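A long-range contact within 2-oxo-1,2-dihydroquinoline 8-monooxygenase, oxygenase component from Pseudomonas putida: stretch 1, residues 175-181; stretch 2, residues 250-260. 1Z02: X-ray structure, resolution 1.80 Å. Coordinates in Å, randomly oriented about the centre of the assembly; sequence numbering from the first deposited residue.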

# COMPACT_ATOMS: atom_id res chain seq x y z
N GLU A 175 6.27 11.94 -47.55
CA GLU A 175 5.99 13.36 -47.41
C GLU A 175 7.19 14.18 -46.92
O GLU A 175 7.48 15.25 -47.44
CB GLU A 175 4.80 13.58 -46.48
CG GLU A 175 4.56 15.03 -46.12
CD GLU A 175 3.45 15.22 -45.11
OE1 GLU A 175 3.26 16.36 -44.64
OE2 GLU A 175 2.77 14.23 -44.78
N ARG A 176 7.89 13.65 -45.94
CA ARG A 176 9.02 14.37 -45.38
C ARG A 176 10.39 13.77 -45.74
O ARG A 176 11.41 14.05 -45.09
CB ARG A 176 8.89 14.41 -43.86
CG ARG A 176 7.57 14.89 -43.33
CD ARG A 176 7.79 15.78 -42.15
NE ARG A 176 6.54 16.52 -41.89
CZ ARG A 176 6.49 17.65 -41.22
NH1 ARG A 176 5.33 18.18 -40.93
NH2 ARG A 176 7.60 18.29 -40.88
N SER A 177 10.40 12.95 -46.78
CA SER A 177 11.63 12.31 -47.24
C SER A 177 12.71 13.33 -47.61
O SER A 177 13.89 13.07 -47.40
CB SER A 177 11.34 11.42 -48.44
OG SER A 177 10.61 10.27 -48.05
N GLU A 178 12.30 14.48 -48.15
CA GLU A 178 13.25 15.52 -48.54
C GLU A 178 13.86 16.18 -47.30
O GLU A 178 15.07 16.38 -47.21
CB GLU A 178 12.56 16.57 -49.40
N GLN A 179 13.00 16.49 -46.33
CA GLN A 179 13.41 17.11 -45.08
C GLN A 179 14.30 16.19 -44.25
O GLN A 179 15.27 16.64 -43.64
CB GLN A 179 12.17 17.51 -44.26
CG GLN A 179 12.49 18.23 -42.96
CD GLN A 179 11.25 18.65 -42.19
OE1 GLN A 179 11.34 19.30 -41.15
NE2 GLN A 179 10.08 18.29 -42.71
N PHE A 180 13.97 14.90 -44.22
CA PHE A 180 14.76 13.92 -43.47
C PHE A 180 15.18 12.81 -44.42
O PHE A 180 14.61 11.72 -44.41
CB PHE A 180 13.94 13.34 -42.33
CG PHE A 180 13.30 14.38 -41.45
CD1 PHE A 180 11.91 14.50 -41.40
CD2 PHE A 180 14.08 15.21 -40.65
CE1 PHE A 180 11.30 15.46 -40.58
CE2 PHE A 180 13.49 16.17 -39.83
CZ PHE A 180 12.09 16.29 -39.79
N PRO A 181 16.20 13.07 -45.26
CA PRO A 181 16.71 12.09 -46.22
C PRO A 181 17.05 10.73 -45.62
O PRO A 181 17.66 10.65 -44.55
CB PRO A 181 17.93 12.80 -46.80
CG PRO A 181 17.52 14.25 -46.76
CD PRO A 181 16.93 14.35 -45.37
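Stretch 2 (250-260) IAVVEDDDGPK

Stretch 2 opens as a strand, residues 250-253, and continues from Glu254 to Lys260 as loop or turn. Stretch 1 has no regular secondary structure. Its residues 177-179 have helical backbone angles without the regular bonds, and Phe180 N donates a hydrogen bond to Arg176 O at 2.8 Å. Arg176, Gln179 and Phe180 all point their CA-to-CB bonds toward stretch 2.

The two backbones stay well apart. The CA atoms of Phe180 and Ala251 are 9.0 Å from each other, and those of Arg176 and Gly258 are 10.8 Å apart. The start of stretch 2 is therefore nearest the end of stretch 1, and its later part lies by the beginning of stretch 1. In this sense the two run in opposite directions. No direct hydrogen bond joins them. Side chains and one water bridge the gap, and 235 Å² of surface is buried in all, both sides summed.

Ile250 begins the strand and is out of reach of stretch 1. Ala251 points its CA-to-CB bond toward stretch 1. Its CB lies 4.4 Å from Phe180 CE2, a loose apolar contact at the edge of the ring. Val252 points away, as expected from the alternation of a strand. Val253 points toward stretch 1 again and makes the closest contact between the stretches. Its CG2 is 3.5 Å from Phe180 CZ, also at the ring edge. Phe180 has chi1 in the m well, and its ring reaches both strand residues that point toward it. The other methyl of Val253 meets the arginine: Val253 CG1 is 4.0 Å from Arg176 NH2. Val253 thus touches both an aromatic edge and a guanidinium group, through different methyls.

The chain leaves the strand at Glu254, which does not touch stretch 1. Asp255 points toward stretch 1 but makes no direct contact. Water 1 can donate to it only weakly, with Asp255 OD1 3.4 Å from the water oxygen; Asp255 is also poorly ordered. Asp256 is out of reach and likewise poorly ordered.

At Asp257 the backbone matters more than the side chain. Asp257 O lies 4.0 Å from Arg176 NH1, at the edge of the guanidinium and near its plane. This is too long for a direct hydrogen bond, and water 1 fills the role. The water accepts from Arg176 NH1 at 2.6 Å and can donate to Asp257 O at 3.0 Å.

Gly258 follows, with phi 153° and psi 175°. Gly258 CA is 4.0 Å from Arg176 NH1. A CB here would fall 2.7 Å from Arg176 NH1, a clash. It would also jam against the carbonyl O of Asp257, which by itself calls for glycine. Pro259 points sideways, yet its ring still touches the arginine, with Pro259 CD 3.9 Å from Arg176 NH1. Arg176 is the residue of stretch 1 most covered by stretch 2. Lys260 ends the stretch out of reach.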

# COMPACT_ATOMS: atom_id res chain seq x y z
N ILE A 250 20.86 16.42 -34.00
CA ILE A 250 19.41 16.26 -33.88
C ILE A 250 18.71 17.46 -34.49
O ILE A 250 19.12 18.60 -34.29
CB ILE A 250 18.98 16.13 -32.39
CG1 ILE A 250 19.62 14.90 -31.75
CG2 ILE A 250 17.45 16.06 -32.29
CD1 ILE A 250 19.33 14.74 -30.28
N ALA A 251 17.65 17.22 -35.25
CA ALA A 251 16.90 18.29 -35.87
C ALA A 251 15.57 18.48 -35.14
O ALA A 251 14.76 17.55 -35.06
CB ALA A 251 16.64 17.98 -37.34
N VAL A 252 15.36 19.67 -34.60
CA VAL A 252 14.12 19.97 -33.88
C VAL A 252 13.10 20.57 -34.84
O VAL A 252 13.39 21.56 -35.52
CB VAL A 252 14.37 20.96 -32.71
CG1 VAL A 252 13.09 21.17 -31.92
CG2 VAL A 252 15.47 20.43 -31.80
N VAL A 253 11.92 19.96 -34.90
CA VAL A 253 10.85 20.44 -35.77
C VAL A 253 9.84 21.16 -34.90
O VAL A 253 9.34 20.62 -33.92
CB VAL A 253 10.17 19.28 -36.52
CG1 VAL A 253 9.14 19.84 -37.49
CG2 VAL A 253 11.21 18.47 -37.25
N GLU A 254 9.54 22.40 -35.27
CA GLU A 254 8.63 23.24 -34.50
C GLU A 254 7.54 23.96 -35.28
O GLU A 254 6.98 24.94 -34.76
CB GLU A 254 9.44 24.31 -33.77
CG GLU A 254 9.75 24.01 -32.36
CD GLU A 254 10.80 24.93 -31.82
OE1 GLU A 254 10.54 26.02 -31.32
OE2 GLU A 254 11.96 24.56 -31.90
N ASP A 255 7.25 23.52 -36.50
CA ASP A 255 6.23 24.17 -37.32
C ASP A 255 4.84 23.97 -36.78
O ASP A 255 4.50 22.98 -36.13
CB ASP A 255 6.22 23.67 -38.75
CG ASP A 255 7.55 23.76 -39.42
OD1 ASP A 255 7.66 23.12 -40.47
OD2 ASP A 255 8.47 24.45 -38.93
N ASP A 256 4.00 24.90 -37.20
CA ASP A 256 2.62 24.92 -36.76
C ASP A 256 1.83 23.72 -37.20
O ASP A 256 1.24 22.98 -36.42
CB ASP A 256 1.89 26.06 -37.40
CG ASP A 256 2.18 27.36 -36.83
OD1 ASP A 256 2.19 27.46 -35.62
OD2 ASP A 256 2.34 28.31 -37.60
N ASP A 257 1.77 23.60 -38.52
CA ASP A 257 1.03 22.54 -39.18
C ASP A 257 1.90 21.30 -39.28
O ASP A 257 2.61 21.08 -40.26
CB ASP A 257 0.63 23.01 -40.57
CG ASP A 257 -0.44 22.18 -41.15
OD1 ASP A 257 -0.19 20.98 -41.35
OD2 ASP A 257 -1.54 22.73 -41.38
N GLY A 258 1.87 20.53 -38.21
CA GLY A 258 2.66 19.32 -38.17
C GLY A 258 3.04 18.92 -36.77
O GLY A 258 2.77 19.65 -35.82
N PRO A 259 3.68 17.76 -36.62
CA PRO A 259 4.09 17.30 -35.28
C PRO A 259 5.26 18.10 -34.71
O PRO A 259 6.08 18.63 -35.45
CB PRO A 259 4.43 15.82 -35.51
CG PRO A 259 4.72 15.72 -36.96
CD PRO A 259 3.82 16.69 -37.63
N LYS A 260 5.31 18.19 -33.38
CA LYS A 260 6.40 18.89 -32.69
C LYS A 260 7.31 17.84 -32.10
O LYS A 260 6.89 17.06 -31.23
CB LYS A 260 5.86 19.74 -31.54
CG LYS A 260 4.63 20.54 -31.85
CD LYS A 260 4.88 21.67 -32.82
CE LYS A 260 3.56 22.36 -33.03
NZ LYS A 260 3.52 23.33 -34.08
O HOH W 1 5.50 20.53 -39.93